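Local coordinates for protein aspartate aminotransferase (Giardia lamblia, PDB 3MEB) that probably catalyses, as a pyridoxal-phosphate-dependent homodimer, the transfer of an amino group from L-aspartate to 2-oxoglutarate, giving oxaloacetate and L-glutamate, at residues Pro70-Ala75 with Ala330-Val335; Phe105-Lys110 with Ala243-Ala248; Lys277-Tyr282 with Gln344-Asn349. All coordinates share one frame; numbering follows the deposited sequence.

Interaction 1: Pro70-Ala75 with Ala330-Val335; sequences PAVKEA and AYIVQV
Ile332 meets Val72 and Ala75 through a single methyl, its CG2. This methyl lies 3.9 Å from Val72 CG1 and 3.9 Å from Ala75 CB, so one branch of Ile332 fits against two residues a short way apart on helix 70-81. The methyl is set there by chi1 (-63°), which places CG2 opposite the backbone N of Ile332. The second branch of Val72 takes part too, with CG2 at 4.0 Å from Ile332 CG2. One turn further along helix 327-337, Val335 adds the other touch. Its CG1 comes to 4.0 Å from both CA and CB of Ala75. The contact is wholly apolar and mostly buried.

Ala75, with only a methyl side chain, is where the backbones come nearest. Its CA is 5.5 Å from the CA of Ile332. The axes of the two short segments approach to 9.2 Å and run at 109° to each other, so the touching patch is small.

Further out, Leu281 packs on Val72, and Ile79 of helix 70-81 extends the surface against Ile332 and Val335. Lys88 of the second subunit packs on Val72 and Ile332. The side chain of Val72 is about 11 Å from that of cofactor-binding Ser276. The arrangement is helix-on-helix packing near the subunit interface of an aminotransferase dimer of class I.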
loop_
_atom_site.group_PDB
_atom_site.type_symbol
_atom_site.label_atom_id
_atom_site.label_comp_id
_atom_site.label_asym_id
_atom_site.label_seq_id
_atom_site.Cartn_x
_atom_site.Cartn_y
_atom_site.Cartn_z
ATOM N N PRO A 70 -3.863 -12.303 -21.916
ATOM C CA PRO A 70 -4.890 -13.363 -21.962
ATOM C C PRO A 70 -4.883 -14.249 -20.695
ATOM O O PRO A 70 -5.965 -14.624 -20.205
ATOM C CB PRO A 70 -4.519 -14.152 -23.207
ATOM C CG PRO A 70 -3.942 -13.142 -24.135
ATOM C CD PRO A 70 -3.147 -12.193 -23.203
ATOM N N ALA A 71 -3.697 -14.532 -20.126
ATOM C CA ALA A 71 -3.641 -15.291 -18.858
ATOM C C ALA A 71 -4.332 -14.558 -17.728
ATOM O O ALA A 71 -5.061 -15.181 -16.951
ATOM C CB ALA A 71 -2.211 -15.646 -18.470
ATOM N N VAL A 72 -4.133 -13.235 -17.648
ATOM C CA VAL A 72 -4.835 -12.376 -16.665
ATOM C C VAL A 72 -6.350 -12.300 -16.930
ATOM O O VAL A 72 -7.169 -12.375 -15.994
ATOM C CB VAL A 72 -4.163 -10.979 -16.594
ATOM C CG1 VAL A 72 -4.934 -10.027 -15.670
ATOM C CG2 VAL A 72 -2.630 -11.157 -16.177
ATOM N N LYS A 73 -6.743 -12.209 -18.200
ATOM C CA LYS A 73 -8.156 -12.237 -18.509
ATOM C C LYS A 73 -8.788 -13.533 -17.962
ATOM O O LYS A 73 -9.871 -13.509 -17.367
ATOM C CB LYS A 73 -8.389 -12.079 -20.033
ATOM N N GLU A 74 -8.120 -14.672 -18.151
ATOM C CA GLU A 74 -8.645 -15.962 -17.653
ATOM C C GLU A 74 -8.730 -16.003 -16.129
ATOM O O GLU A 74 -9.709 -16.502 -15.558
ATOM C CB GLU A 74 -7.775 -17.137 -18.133
ATOM C CG GLU A 74 -7.759 -17.305 -19.662
ATOM C CD GLU A 74 -8.554 -18.463 -20.161
ATOM O OE1 GLU A 74 -9.443 -18.971 -19.451
ATOM O OE2 GLU A 74 -8.266 -18.874 -21.291
ATOM N N ALA A 75 -7.673 -15.512 -15.476
ATOM C CA ALA A 75 -7.632 -15.442 -14.039
ATOM C C ALA A 75 -8.784 -14.588 -13.512
ATOM O O ALA A 75 -9.440 -14.928 -12.523
ATOM C CB ALA A 75 -6.289 -14.873 -13.582
ATOM N N ALA A 330 -2.747 -10.392 -5.980
ATOM C CA ALA A 330 -2.244 -11.675 -5.400
ATOM C C ALA A 330 -3.051 -12.869 -5.912
ATOM O O ALA A 330 -2.491 -13.925 -6.251
ATOM C CB ALA A 330 -2.324 -11.655 -3.871
ATOM N N TYR A 331 -4.355 -12.713 -5.925
ATOM C CA TYR A 331 -5.271 -13.708 -6.515
ATOM C C TYR A 331 -4.944 -13.977 -7.990
ATOM O O TYR A 331 -4.793 -15.145 -8.428
ATOM C CB TYR A 331 -6.717 -13.211 -6.371
ATOM C CG TYR A 331 -7.400 -13.338 -5.000
ATOM C CD1 TYR A 331 -7.050 -14.322 -4.083
ATOM C CD2 TYR A 331 -8.492 -12.513 -4.681
ATOM C CE1 TYR A 331 -7.739 -14.452 -2.849
ATOM C CE2 TYR A 331 -9.168 -12.631 -3.489
ATOM C CZ TYR A 331 -8.800 -13.589 -2.564
ATOM O OH TYR A 331 -9.528 -13.681 -1.389
ATOM N N ILE A 332 -4.742 -12.917 -8.772
ATOM C CA ILE A 332 -4.442 -13.130 -10.198
ATOM C C ILE A 332 -3.154 -13.951 -10.367
ATOM O O ILE A 332 -3.142 -14.947 -11.086
ATOM C CB ILE A 332 -4.401 -11.796 -10.985
ATOM C CG1 ILE A 332 -5.816 -11.147 -10.934
ATOM C CG2 ILE A 332 -3.921 -11.982 -12.463
ATOM C CD1 ILE A 332 -5.829 -9.706 -11.461
ATOM N N VAL A 333 -2.079 -13.523 -9.702
ATOM C CA VAL A 333 -0.791 -14.183 -9.833
ATOM C C VAL A 333 -0.825 -15.650 -9.409
ATOM O O VAL A 333 -0.306 -16.531 -10.124
ATOM C CB VAL A 333 0.301 -13.415 -9.054
ATOM C CG1 VAL A 333 1.628 -14.184 -9.037
ATOM C CG2 VAL A 333 0.457 -12.034 -9.628
ATOM N N GLN A 334 -1.439 -15.933 -8.266
ATOM C CA GLN A 334 -1.462 -17.280 -7.754
ATOM C C GLN A 334 -2.324 -18.195 -8.635
ATOM O O GLN A 334 -1.976 -19.354 -8.866
ATOM C CB GLN A 334 -1.914 -17.284 -6.279
ATOM C CG GLN A 334 -3.396 -17.218 -6.004
ATOM C CD GLN A 334 -3.648 -17.107 -4.514
ATOM O OE1 GLN A 334 -2.853 -16.483 -3.794
ATOM N NE2 GLN A 334 -4.724 -17.734 -4.031
ATOM N N VAL A 335 -3.440 -17.663 -9.125
ATOM C CA VAL A 335 -4.324 -18.452 -10.003
ATOM C C VAL A 335 -3.604 -18.853 -11.327
ATOM O O VAL A 335 -3.752 -19.985 -11.831
ATOM C CB VAL A 335 -5.648 -17.703 -10.271
ATOM C CG1 VAL A 335 -6.421 -18.317 -11.515
ATOM C CG2 VAL A 335 -6.536 -17.711 -8.980
#

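Interaction 2: Phe105-Lys110 with Ala243-Ala248; sequences FLMFGK and AYQGFA. With EDO (1,2-ethanediol), chain H; EDO (1,2-ethanediol), chain I.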
loop_
_atom_site.group_PDB
_atom_site.type_symbol
_atom_site.label_atom_id
_atom_site.label_comp_id
_atom_site.label_asym_id
_atom_site.label_seq_id
_atom_site.Cartn_x
_atom_site.Cartn_y
_atom_site.Cartn_z
ATOM N N PHE A 105 8.523 -19.431 -6.681
ATOM C CA PHE A 105 8.696 -20.212 -7.902
ATOM C C PHE A 105 9.241 -19.376 -9.037
ATOM O O PHE A 105 10.176 -19.796 -9.691
ATOM C CB PHE A 105 7.382 -20.942 -8.283
ATOM C CG PHE A 105 7.329 -21.427 -9.684
ATOM C CD1 PHE A 105 7.825 -22.667 -10.013
ATOM C CD2 PHE A 105 6.788 -20.655 -10.673
ATOM C CE1 PHE A 105 7.788 -23.139 -11.329
ATOM C CE2 PHE A 105 6.733 -21.124 -11.994
ATOM C CZ PHE A 105 7.241 -22.351 -12.310
ATOM N N LEU A 106 8.668 -18.207 -9.297
ATOM C CA LEU A 106 9.045 -17.421 -10.449
ATOM C C LEU A 106 10.454 -16.880 -10.309
ATOM O O LEU A 106 11.219 -16.901 -11.256
ATOM C CB LEU A 106 8.074 -16.243 -10.660
ATOM C CG LEU A 106 6.678 -16.582 -11.221
ATOM C CD1 LEU A 106 5.823 -15.355 -11.218
ATOM C CD2 LEU A 106 6.806 -17.138 -12.627
ATOM N N MET A 107 10.815 -16.447 -9.104
ATOM C CA MET A 107 12.096 -15.790 -8.899
ATOM C C MET A 107 13.220 -16.802 -8.780
ATOM O O MET A 107 14.259 -16.648 -9.434
ATOM C CB MET A 107 12.077 -14.962 -7.631
ATOM C CG MET A 107 13.386 -14.280 -7.337
ATOM S SD MET A 107 13.853 -13.152 -8.636
ATOM C CE MET A 107 12.474 -12.098 -8.901
ATOM N N PHE A 108 13.009 -17.822 -7.942
ATOM C CA PHE A 108 14.083 -18.770 -7.580
ATOM C C PHE A 108 14.025 -20.123 -8.274
ATOM O O PHE A 108 14.988 -20.940 -8.201
ATOM C CB PHE A 108 14.068 -18.938 -6.064
ATOM C CG PHE A 108 14.185 -17.651 -5.318
ATOM C CD1 PHE A 108 15.369 -16.953 -5.279
ATOM C CD2 PHE A 108 13.094 -17.126 -4.639
ATOM C CE1 PHE A 108 15.497 -15.752 -4.579
ATOM C CE2 PHE A 108 13.200 -15.892 -3.943
ATOM C CZ PHE A 108 14.430 -15.219 -3.920
ATOM N N GLY A 109 12.934 -20.401 -8.969
ATOM C CA GLY A 109 12.723 -21.731 -9.502
ATOM C C GLY A 109 11.925 -22.699 -8.632
ATOM O O GLY A 109 11.626 -22.459 -7.440
ATOM N N LYS A 110 11.545 -23.807 -9.260
ATOM C CA LYS A 110 10.679 -24.766 -8.623
ATOM C C LYS A 110 11.510 -25.554 -7.637
ATOM O O LYS A 110 12.557 -26.026 -8.011
ATOM C CB LYS A 110 10.061 -25.676 -9.665
ATOM C CG LYS A 110 9.300 -26.859 -9.105
ATOM C CD LYS A 110 8.090 -26.440 -8.275
ATOM C CE LYS A 110 7.080 -27.594 -8.123
ATOM N NZ LYS A 110 5.852 -27.187 -7.335
ATOM N N ALA A 243 12.006 -6.090 -11.650
ATOM C CA ALA A 243 10.721 -5.740 -12.201
ATOM C C ALA A 243 10.532 -6.245 -13.618
ATOM O O ALA A 243 9.400 -6.248 -14.120
ATOM C CB ALA A 243 10.545 -4.244 -12.131
ATOM N N TYR A 244 11.602 -6.696 -14.267
ATOM C CA TYR A 244 11.567 -6.981 -15.711
ATOM C C TYR A 244 11.887 -8.410 -16.120
ATOM O O TYR A 244 12.319 -8.676 -17.241
ATOM C CB TYR A 244 12.467 -5.987 -16.429
ATOM C CG TYR A 244 11.929 -4.588 -16.330
ATOM C CD1 TYR A 244 10.795 -4.199 -17.030
ATOM C CD2 TYR A 244 12.551 -3.649 -15.533
ATOM C CE1 TYR A 244 10.301 -2.909 -16.932
ATOM C CE2 TYR A 244 12.065 -2.364 -15.430
ATOM C CZ TYR A 244 10.953 -1.996 -16.120
ATOM O OH TYR A 244 10.537 -0.693 -15.977
ATOM N N GLN A 245 11.703 -9.332 -15.189
ATOM C CA GLN A 245 11.935 -10.738 -15.451
ATOM C C GLN A 245 10.956 -11.146 -16.540
ATOM O O GLN A 245 9.745 -10.969 -16.375
ATOM C CB GLN A 245 11.702 -11.544 -14.171
ATOM C CG GLN A 245 12.406 -12.861 -14.145
ATOM C CD GLN A 245 12.003 -13.740 -12.999
ATOM O OE1 GLN A 245 11.309 -13.306 -12.062
ATOM N NE2 GLN A 245 12.389 -15.013 -13.081
ATOM N N GLY A 246 11.482 -11.660 -17.652
ATOM C CA GLY A 246 10.691 -11.928 -18.865
ATOM C C GLY A 246 10.950 -10.938 -20.012
ATOM O O GLY A 246 10.646 -11.253 -21.174
ATOM N N PHE A 247 11.476 -9.729 -19.706
ATOM C CA PHE A 247 11.713 -8.715 -20.755
ATOM C C PHE A 247 13.185 -8.540 -21.193
ATOM O O PHE A 247 13.470 -7.776 -22.133
ATOM C CB PHE A 247 11.213 -7.355 -20.300
ATOM C CG PHE A 247 9.727 -7.203 -20.315
ATOM C CD1 PHE A 247 9.070 -6.843 -21.474
ATOM C CD2 PHE A 247 8.991 -7.378 -19.157
ATOM C CE1 PHE A 247 7.690 -6.660 -21.473
ATOM C CE2 PHE A 247 7.615 -7.206 -19.157
ATOM C CZ PHE A 247 6.968 -6.843 -20.305
ATOM N N ALA A 248 14.120 -9.237 -20.560
ATOM C CA ALA A 248 15.541 -9.063 -20.922
ATOM C C ALA A 248 15.886 -10.013 -22.057
ATOM O O ALA A 248 15.906 -9.601 -23.208
ATOM C CB ALA A 248 16.443 -9.270 -19.734
HETATM C C1 EDO H . 4.328 -23.094 -8.294
HETATM O O1 EDO H . 4.889 -23.901 -7.246
HETATM C C2 EDO H . 4.281 -23.900 -9.572
HETATM O O2 EDO H . 4.518 -25.260 -9.212
HETATM C C1 EDO I . 18.575 -20.876 -4.904
HETATM O O1 EDO I . 18.314 -22.240 -4.713
HETATM C C2 EDO I . 17.454 -20.171 -5.632
HETATM O O2 EDO I . 17.484 -20.413 -7.051
#
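Gln245 donates a hydrogen bond from NE2 to Leu106 O, with N to O 2.9 Å and an N-H...O angle of 166°. The acceptor lies close to the plane of the Gln245 amide. Seen from the carbonyl, however, the donor stands well above the peptide plane. The side chain of Gln245 is nearly fully extended, with CG opposite its backbone N (chi1 -157°). This carries the amide from the loop after strand 237-242 to the last turn of helix 97-108. NE2 also bonds to Phe252 O, so two carbonyls hold the amide.

Van der Waals contact is slight. Met107 bends at chi2 and chi3, and its methyl CE reaches 3.6 Å from Gln245 OE1. The CG of Met107 lies over the centre of the neighbouring Phe108 ring.

Other polar contacts belong to the helix end. Arg260 bonds to the carbonyls of Leu106 and Met107. Gly109 then leaves the helix with positive phi, while its N still bonds to Phe105 O. Two ethanediol molecules, probably from the crystallisation liquor, sit nearby. One accepts a bond from Lys110 NZ to O2 at 3.0 Å and lies over a face of the Phe105 ring. The other gives a bond from O2 to Phe108 O at 2.8 Å.

Leu106 O thus receives both an amide and a guanidinium donor. The positive charge of Arg260 beside a helix C-terminal end is probably favourable. The chemistry implies a buried polar link between this helix end and the loop that also carries the cofactor-binding Tyr244.

Interaction 3: Lys277-Tyr282 with Gln344-Asn349; sequences KNFGLY and QMFYDN. With SO4 (sulfate ion), chain C.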
loop_
_atom_site.group_PDB
_atom_site.type_symbol
_atom_site.label_atom_id
_atom_site.label_comp_id
_atom_site.label_asym_id
_atom_site.label_seq_id
_atom_site.Cartn_x
_atom_site.Cartn_y
_atom_site.Cartn_z
ATOM N N LYS A 277 4.828 -5.172 -14.577
ATOM C CA LYS A 277 5.129 -5.172 -15.996
ATOM C C LYS A 277 4.955 -6.552 -16.612
ATOM O O LYS A 277 4.295 -6.691 -17.633
ATOM C CB LYS A 277 6.532 -4.641 -16.249
ATOM C CG LYS A 277 6.669 -3.137 -15.949
ATOM C CD LYS A 277 7.347 -2.905 -14.665
ATOM C CE LYS A 277 7.897 -1.479 -14.603
ATOM N NZ LYS A 277 6.889 -0.392 -14.768
ATOM N N ASN A 278 5.551 -7.580 -16.008
ATOM C CA ASN A 278 5.425 -8.904 -16.584
ATOM C C ASN A 278 3.987 -9.463 -16.567
ATOM O O ASN A 278 3.568 -10.049 -17.571
ATOM C CB ASN A 278 6.459 -9.910 -16.042
ATOM C CG ASN A 278 6.507 -9.995 -14.538
ATOM O OD1 ASN A 278 5.562 -9.653 -13.830
ATOM N ND2 ASN A 278 7.675 -10.445 -14.022
ATOM N N PHE A 279 3.221 -9.252 -15.493
ATOM C CA PHE A 279 1.809 -9.643 -15.524
ATOM C C PHE A 279 0.898 -8.541 -16.029
ATOM O O PHE A 279 -0.294 -8.770 -16.157
ATOM C CB PHE A 279 1.292 -10.097 -14.154
ATOM C CG PHE A 279 1.778 -11.458 -13.727
ATOM C CD1 PHE A 279 3.034 -11.611 -13.137
ATOM C CD2 PHE A 279 0.988 -12.573 -13.889
ATOM C CE1 PHE A 279 3.474 -12.867 -12.727
ATOM C CE2 PHE A 279 1.414 -13.832 -13.485
ATOM C CZ PHE A 279 2.639 -13.988 -12.889
ATOM N N GLY A 280 1.435 -7.350 -16.273
ATOM C CA GLY A 280 0.610 -6.195 -16.662
ATOM C C GLY A 280 -0.373 -5.755 -15.552
ATOM O O GLY A 280 -1.477 -5.264 -15.840
ATOM N N LEU A 281 0.039 -5.900 -14.285
ATOM C CA LEU A 281 -0.850 -5.598 -13.163
ATOM C C LEU A 281 -0.480 -4.271 -12.493
ATOM O O LEU A 281 -0.726 -4.099 -11.307
ATOM C CB LEU A 281 -0.882 -6.753 -12.141
ATOM C CG LEU A 281 -1.275 -8.108 -12.737
ATOM C CD1 LEU A 281 -1.123 -9.196 -11.690
ATOM C CD2 LEU A 281 -2.691 -8.084 -13.275
ATOM N N TYR A 282 0.119 -3.368 -13.275
ATOM C CA TYR A 282 0.513 -2.012 -12.840
ATOM C C TYR A 282 -0.292 -1.441 -11.666
ATOM O O TYR A 282 0.245 -1.214 -10.567
ATOM C CB TYR A 282 0.409 -1.030 -14.026
ATOM C CG TYR A 282 1.158 -1.507 -15.261
ATOM C CD1 TYR A 282 2.505 -1.219 -15.416
ATOM C CD2 TYR A 282 0.519 -2.257 -16.255
ATOM C CE1 TYR A 282 3.201 -1.653 -16.501
ATOM C CE2 TYR A 282 1.218 -2.701 -17.347
ATOM C CZ TYR A 282 2.573 -2.394 -17.457
ATOM O OH TYR A 282 3.297 -2.834 -18.522
ATOM N N GLN A 344 1.595 -21.620 -18.715
ATOM C CA GLN A 344 2.138 -21.655 -20.078
ATOM C C GLN A 344 1.633 -20.479 -20.922
ATOM O O GLN A 344 2.401 -19.852 -21.672
ATOM C CB GLN A 344 1.842 -22.989 -20.771
ATOM C CG GLN A 344 2.615 -23.140 -22.085
ATOM C CD GLN A 344 4.132 -22.944 -21.899
ATOM O OE1 GLN A 344 4.753 -22.120 -22.586
ATOM N NE2 GLN A 344 4.716 -23.675 -20.948
ATOM N N MET A 345 0.342 -20.187 -20.810
ATOM C CA MET A 345 -0.236 -19.039 -21.492
ATOM C C MET A 345 0.480 -17.759 -21.061
ATOM O O MET A 345 0.863 -16.948 -21.898
ATOM C CB MET A 345 -1.738 -18.936 -21.211
ATOM C CG MET A 345 -2.455 -17.819 -21.999
ATOM S SD MET A 345 -4.208 -17.707 -21.608
ATOM C CE MET A 345 -4.790 -19.299 -22.259
ATOM N N PHE A 346 0.655 -17.587 -19.763
ATOM C CA PHE A 346 1.420 -16.448 -19.240
ATOM C C PHE A 346 2.788 -16.323 -19.888
ATOM O O PHE A 346 3.170 -15.246 -20.357
ATOM C CB PHE A 346 1.597 -16.579 -17.750
ATOM C CG PHE A 346 2.551 -15.575 -17.175
ATOM C CD1 PHE A 346 2.261 -14.217 -17.221
ATOM C CD2 PHE A 346 3.725 -15.983 -16.609
ATOM C CE1 PHE A 346 3.162 -13.283 -16.697
ATOM C CE2 PHE A 346 4.607 -15.070 -16.089
ATOM C CZ PHE A 346 4.314 -13.709 -16.142
ATOM N N TYR A 347 3.541 -17.415 -19.912
ATOM C CA TYR A 347 4.889 -17.365 -20.507
ATOM C C TYR A 347 4.873 -16.962 -21.980
ATOM O O TYR A 347 5.753 -16.210 -22.420
ATOM C CB TYR A 347 5.596 -18.709 -20.395
ATOM C CG TYR A 347 6.041 -19.190 -19.034
ATOM C CD1 TYR A 347 6.400 -18.303 -17.998
ATOM C CD2 TYR A 347 6.182 -20.561 -18.793
ATOM C CE1 TYR A 347 6.847 -18.791 -16.759
ATOM C CE2 TYR A 347 6.630 -21.042 -17.550
ATOM C CZ TYR A 347 6.965 -20.156 -16.562
ATOM O OH TYR A 347 7.404 -20.668 -15.363
ATOM N N ASP A 348 3.926 -17.519 -22.751
ATOM C CA ASP A 348 3.705 -17.163 -24.158
ATOM C C ASP A 348 3.344 -15.663 -24.298
ATOM O O ASP A 348 3.814 -14.974 -25.206
ATOM C CB ASP A 348 2.524 -17.968 -24.770
ATOM C CG ASP A 348 2.792 -19.483 -24.873
ATOM O OD1 ASP A 348 3.923 -19.929 -24.697
ATOM O OD2 ASP A 348 1.856 -20.252 -25.177
ATOM N N ASN A 349 2.516 -15.171 -23.371
ATOM C CA ASN A 349 2.055 -13.790 -23.400
ATOM C C ASN A 349 3.217 -12.798 -23.204
ATOM O O ASN A 349 3.331 -11.807 -23.929
ATOM C CB ASN A 349 1.031 -13.533 -22.283
ATOM C CG ASN A 349 -0.333 -14.197 -22.507
ATOM O OD1 ASN A 349 -1.112 -14.290 -21.541
ATOM N ND2 ASN A 349 -0.638 -14.650 -23.727
HETATM S S SO4 C . 9.002 3.450 -14.987
HETATM O O1 SO4 C . 10.464 3.605 -14.817
HETATM O O2 SO4 C . 8.476 4.279 -16.062
HETATM O O3 SO4 C . 8.727 2.051 -15.220
HETATM O O4 SO4 C . 8.413 3.842 -13.726
#
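Phe279 and Phe346 form an offset, parallel-displaced stack. Their centroids are 4.0 Å apart and the ring planes differ by 13°. Phe346 CE1 sits over the centre of the Phe279 ring, and the rings come as near as 3.6 Å, at Phe279 CE1 and Phe346 CZ. Chi1 of Phe346 (171°) sends its ring out from helix 340-370 toward the loop. Asn278 meets this ring differently. Its O lies at the edge, near the ring plane, 3.4 Å from Phe346 CE1. Phe346 is therefore met on one face by a ring and at its rim by a carbonyl. Val333 and Ile336 of helix 327-337 pack on Phe279, and Ile336 also packs on Phe346.

The outer face of the helix is open to solvent, with Gln344 and Asp348 exposed. Just before Asn278, Lys277 takes no part in the contact and reaches into the cofactor pocket. Its NZ gives a bond of 3.1 Å to O3 of a sulfate, probably from the crystallisation liquor, and is also bonded to Tyr90 OH of the second subunit. The stack thus joins a long helix to the pyridoxal-phosphate-binding loop after strand 269-274, in the class I aminotransferase fold.

From the N terminus, segment 70-75 opens interaction 1 and 105-110 opens interaction 2. Interaction 2 closes first, at 243-248, wholly within the span of interaction 1. Segment 277-282 then opens interaction 3. Interaction 1 closes at 330-335 before interaction 3 closes at 344-349, so these two cross, while interactions 2 and 3 follow in series. Interaction 1 joins helices 70-81 and 327-337, interaction 2 joins helix 97-108 to the loop after strand 237-242, and interaction 3 joins helix 340-370 to the loop after strand 269-274. Interactions 1 and 3 touch where Asn349 OD1 probably bonds to Ala71 N. Interactions 2 and 3 touch where Asn278 ND2 probably bonds to Gln245 O.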